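PDB 5U1T: separin from Saccharomyces cerevisiae, which cleaves the cohesin subunit MCD1/SCC1 at the onset of anaphase as a caspase-like cysteine protease, letting sister chromatids separate, and is held inactive by securin until then. Local coordinates for residues E957-I969 and A1280-L1292. Residues are numbered along the deposited sequence; the frame is centred on the assembly and turned at random.
Sequences ESTLGIPSSLPVI and AMFIKVEDWVIEL
Trp-1288, in the first turn of helix 1287-1294, reaches across to the backbone of Pro-963: its NE1 gives a hydrogen bond to Pro-963 O at 2.6 Å. The carbonyl lies close to the indole plane and points almost straight at the nitrogen, though the N-H is bent (145°). With CG set between its backbone N and carbonyl carbon (chi1 67°), the ring lies against Val-1289, whose CG2 sits over one face. Tryptophan suits this buried place because it joins a broad apolar surface to a single donor. Proline suits the cis peptide bond before it, which turns the chain as it leaves strand 960-962.

Beyond the turn the backbones meet in one beta bridge, Ser-965 with Val-1285. Glu-1286 N binds Ser-964 O at 2.7 Å, nearly linear at the hydrogen (176°), and Leu-966 N binds Lys-1284 O at 3.0 Å; Ser-965 OG adds a weak bond to that same carbonyl. Val-1285 turns its side chain away into buried surroundings.

The other side is looser and faces solvent. Glu-1286, at the N-cap position, lays CB and CG on the loop and leaves its carboxylate between Pro-963 CG, 3.6 Å from OE1, and Leu-966 CD2, 3.6 Å from OE2, which suits a partly exposed place. Across the contact these are van der Waals touches; Lys-1284 leads its amine away, in a cation-pi contact with Tyr-1263. In this part of the peptidase C50 region, away from the active-site cysteine, all four bonds end on main-chain carbonyls and no salt bridge joins the segments, so their union probably rests more on chain path and the indole than on charge.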
# COMPACT_ATOMS: atom_id res chain seq x y z
N GLU A 957 -24.63 -46.23 -12.72
CA GLU A 957 -24.69 -47.00 -11.49
C GLU A 957 -24.10 -48.40 -11.67
O GLU A 957 -24.44 -49.34 -10.96
CB GLU A 957 -26.13 -47.12 -11.02
CG GLU A 957 -26.72 -45.81 -10.53
CD GLU A 957 -28.23 -45.87 -10.46
OE1 GLU A 957 -28.77 -47.01 -10.46
OE2 GLU A 957 -28.87 -44.77 -10.42
N SER A 958 -23.22 -48.53 -12.65
CA SER A 958 -22.64 -49.81 -12.98
C SER A 958 -21.15 -49.69 -13.00
O SER A 958 -20.61 -48.63 -13.36
CB SER A 958 -23.12 -50.30 -14.35
OG SER A 958 -24.34 -51.00 -14.23
N THR A 959 -20.51 -50.75 -12.56
CA THR A 959 -19.11 -50.98 -12.78
C THR A 959 -18.82 -50.86 -14.23
O THR A 959 -19.38 -51.55 -15.04
CB THR A 959 -18.70 -52.36 -12.31
OG1 THR A 959 -18.72 -52.41 -10.89
CG2 THR A 959 -17.33 -52.65 -12.76
N LEU A 960 -17.94 -49.95 -14.57
CA LEU A 960 -17.62 -49.68 -15.95
C LEU A 960 -16.16 -49.89 -16.17
O LEU A 960 -15.36 -49.73 -15.29
CB LEU A 960 -17.95 -48.25 -16.29
CG LEU A 960 -19.40 -47.89 -16.50
CD1 LEU A 960 -19.47 -46.42 -16.79
CD2 LEU A 960 -19.94 -48.67 -17.66
N GLY A 961 -15.79 -50.22 -17.39
CA GLY A 961 -14.41 -50.47 -17.68
C GLY A 961 -13.97 -50.05 -19.06
O GLY A 961 -14.76 -49.69 -19.88
N ILE A 962 -12.68 -50.11 -19.29
CA ILE A 962 -12.10 -49.68 -20.54
C ILE A 962 -10.74 -50.32 -20.67
O ILE A 962 -10.05 -50.46 -19.70
CB ILE A 962 -12.02 -48.15 -20.57
CG1 ILE A 962 -11.33 -47.64 -21.81
CG2 ILE A 962 -11.33 -47.61 -19.36
CD1 ILE A 962 -11.94 -46.37 -22.31
N PRO A 963 -10.33 -50.72 -21.86
CA PRO A 963 -11.17 -51.34 -22.86
C PRO A 963 -11.86 -52.58 -22.38
O PRO A 963 -11.28 -53.43 -21.75
CB PRO A 963 -10.16 -51.73 -23.91
CG PRO A 963 -8.97 -52.07 -23.12
CD PRO A 963 -8.97 -51.24 -21.89
N SER A 964 -13.11 -52.68 -22.72
CA SER A 964 -13.90 -53.80 -22.31
C SER A 964 -14.37 -54.58 -23.53
O SER A 964 -14.54 -55.77 -23.46
CB SER A 964 -15.08 -53.29 -21.51
OG SER A 964 -15.78 -52.36 -22.28
N SER A 965 -14.56 -53.89 -24.63
CA SER A 965 -15.03 -54.48 -25.85
C SER A 965 -14.03 -54.25 -26.96
O SER A 965 -13.38 -53.24 -27.03
CB SER A 965 -16.40 -53.90 -26.19
OG SER A 965 -16.92 -54.39 -27.40
N LEU A 966 -13.92 -55.22 -27.85
CA LEU A 966 -13.14 -55.09 -29.06
C LEU A 966 -13.91 -54.38 -30.13
O LEU A 966 -15.06 -54.69 -30.38
CB LEU A 966 -12.75 -56.46 -29.57
CG LEU A 966 -11.54 -57.10 -28.92
CD1 LEU A 966 -11.47 -58.57 -29.25
CD2 LEU A 966 -10.31 -56.40 -29.43
N PRO A 967 -13.28 -53.45 -30.80
CA PRO A 967 -13.95 -52.70 -31.85
C PRO A 967 -14.02 -53.44 -33.15
O PRO A 967 -13.51 -54.54 -33.26
CB PRO A 967 -13.05 -51.50 -32.01
CG PRO A 967 -11.71 -52.02 -31.70
CD PRO A 967 -11.89 -53.03 -30.63
N VAL A 968 -14.68 -52.85 -34.13
CA VAL A 968 -14.81 -53.48 -35.44
C VAL A 968 -13.47 -53.50 -36.15
O VAL A 968 -13.07 -54.52 -36.70
CB VAL A 968 -15.82 -52.74 -36.32
CG1 VAL A 968 -16.48 -53.71 -37.26
CG2 VAL A 968 -16.86 -52.02 -35.47
N ILE A 969 -12.76 -52.38 -36.12
CA ILE A 969 -11.43 -52.27 -36.70
C ILE A 969 -10.58 -51.41 -35.80
O ILE A 969 -9.37 -51.57 -35.74
CB ILE A 969 -11.44 -51.63 -38.09
CG1 ILE A 969 -12.17 -52.53 -39.08
CG2 ILE A 969 -10.03 -51.31 -38.54
CD1 ILE A 969 -12.47 -51.88 -40.41
N ALA A 1280 -20.78 -63.66 -36.16
CA ALA A 1280 -19.79 -62.71 -36.67
C ALA A 1280 -20.21 -61.29 -36.31
O ALA A 1280 -19.40 -60.36 -36.42
CB ALA A 1280 -19.62 -62.86 -38.17
N MET A 1281 -21.45 -61.12 -35.87
CA MET A 1281 -21.89 -59.81 -35.45
C MET A 1281 -21.91 -59.66 -33.95
O MET A 1281 -22.23 -58.57 -33.45
CB MET A 1281 -23.28 -59.52 -35.99
CG MET A 1281 -23.36 -59.48 -37.50
SD MET A 1281 -25.05 -59.80 -38.02
CE MET A 1281 -25.84 -58.92 -36.67
N PHE A 1282 -21.58 -60.72 -33.21
CA PHE A 1282 -21.64 -60.63 -31.75
C PHE A 1282 -20.59 -59.67 -31.21
O PHE A 1282 -19.48 -59.60 -31.73
CB PHE A 1282 -21.45 -61.99 -31.09
CG PHE A 1282 -22.56 -62.96 -31.33
CD1 PHE A 1282 -23.77 -62.54 -31.89
CD2 PHE A 1282 -22.40 -64.30 -31.02
CE1 PHE A 1282 -24.79 -63.47 -32.14
CE2 PHE A 1282 -23.40 -65.21 -31.26
CZ PHE A 1282 -24.60 -64.81 -31.81
N ILE A 1283 -20.93 -58.95 -30.15
CA ILE A 1283 -19.95 -58.12 -29.44
C ILE A 1283 -18.92 -58.98 -28.73
O ILE A 1283 -19.27 -59.78 -27.88
CB ILE A 1283 -20.60 -57.21 -28.40
CG1 ILE A 1283 -21.55 -56.25 -29.07
CG2 ILE A 1283 -19.56 -56.44 -27.64
CD1 ILE A 1283 -22.46 -55.60 -28.08
N LYS A 1284 -17.65 -58.81 -29.05
CA LYS A 1284 -16.61 -59.58 -28.40
C LYS A 1284 -16.00 -58.80 -27.24
O LYS A 1284 -15.71 -57.61 -27.36
CB LYS A 1284 -15.55 -60.01 -29.42
CG LYS A 1284 -16.09 -60.93 -30.57
CD LYS A 1284 -16.08 -62.46 -30.25
CE LYS A 1284 -16.62 -63.31 -31.44
NZ LYS A 1284 -16.10 -64.75 -31.53
N VAL A 1285 -15.86 -59.47 -26.10
CA VAL A 1285 -15.34 -58.87 -24.87
C VAL A 1285 -13.83 -58.99 -24.82
O VAL A 1285 -13.28 -59.95 -25.31
CB VAL A 1285 -15.96 -59.57 -23.64
CG1 VAL A 1285 -15.23 -59.21 -22.40
CG2 VAL A 1285 -17.41 -59.21 -23.49
N GLU A 1286 -13.15 -58.00 -24.27
CA GLU A 1286 -11.69 -58.04 -24.13
C GLU A 1286 -11.18 -59.22 -23.29
O GLU A 1286 -11.87 -59.71 -22.40
CB GLU A 1286 -11.20 -56.73 -23.52
CG GLU A 1286 -10.95 -55.64 -24.53
CD GLU A 1286 -9.48 -55.53 -24.90
OE1 GLU A 1286 -8.62 -55.58 -23.98
OE2 GLU A 1286 -9.18 -55.39 -26.11
N ASP A 1287 -9.96 -59.67 -23.57
CA ASP A 1287 -9.43 -60.86 -22.91
C ASP A 1287 -9.34 -60.70 -21.40
O ASP A 1287 -9.60 -61.66 -20.66
CB ASP A 1287 -8.04 -61.21 -23.43
CG ASP A 1287 -8.07 -61.93 -24.75
OD1 ASP A 1287 -9.18 -62.25 -25.22
OD2 ASP A 1287 -7.00 -62.17 -25.32
N TRP A 1288 -8.96 -59.51 -20.93
CA TRP A 1288 -8.68 -59.36 -19.51
C TRP A 1288 -9.95 -59.49 -18.71
O TRP A 1288 -9.91 -59.79 -17.53
CB TRP A 1288 -8.00 -58.02 -19.21
CG TRP A 1288 -8.86 -56.82 -19.43
CD1 TRP A 1288 -8.94 -56.09 -20.57
CD2 TRP A 1288 -9.76 -56.20 -18.49
NE1 TRP A 1288 -9.83 -55.05 -20.41
CE2 TRP A 1288 -10.35 -55.10 -19.15
CE3 TRP A 1288 -10.13 -56.46 -17.16
CZ2 TRP A 1288 -11.28 -54.25 -18.52
CZ3 TRP A 1288 -11.06 -55.62 -16.54
CH2 TRP A 1288 -11.63 -54.54 -17.23
N VAL A 1289 -11.09 -59.27 -19.36
CA VAL A 1289 -12.39 -59.45 -18.71
C VAL A 1289 -12.70 -60.94 -18.56
O VAL A 1289 -13.17 -61.40 -17.51
CB VAL A 1289 -13.52 -58.77 -19.50
CG1 VAL A 1289 -14.89 -59.07 -18.88
CG2 VAL A 1289 -13.27 -57.26 -19.59
N ILE A 1290 -12.44 -61.68 -19.64
CA ILE A 1290 -12.56 -63.13 -19.64
C ILE A 1290 -11.62 -63.72 -18.60
O ILE A 1290 -12.03 -64.60 -17.86
CB ILE A 1290 -12.25 -63.71 -21.05
CG1 ILE A 1290 -13.13 -63.02 -22.10
CG2 ILE A 1290 -12.47 -65.21 -21.09
CD1 ILE A 1290 -12.82 -63.43 -23.53
N GLU A 1291 -10.40 -63.20 -18.52
CA GLU A 1291 -9.39 -63.71 -17.58
C GLU A 1291 -9.86 -63.62 -16.14
O GLU A 1291 -9.42 -64.38 -15.29
CB GLU A 1291 -8.07 -62.96 -17.72
CG GLU A 1291 -7.28 -63.33 -18.95
CD GLU A 1291 -6.11 -62.40 -19.20
OE1 GLU A 1291 -5.49 -62.45 -20.30
OE2 GLU A 1291 -5.80 -61.61 -18.27
N LEU A 1292 -10.74 -62.68 -15.85
CA LEU A 1292 -11.22 -62.49 -14.49
C LEU A 1292 -11.94 -63.75 -14.01
O LEU A 1292 -11.91 -64.05 -12.83
CB LEU A 1292 -12.15 -61.29 -14.40
CG LEU A 1292 -11.49 -59.91 -14.44
CD1 LEU A 1292 -12.56 -58.83 -14.33
CD2 LEU A 1292 -10.48 -59.79 -13.32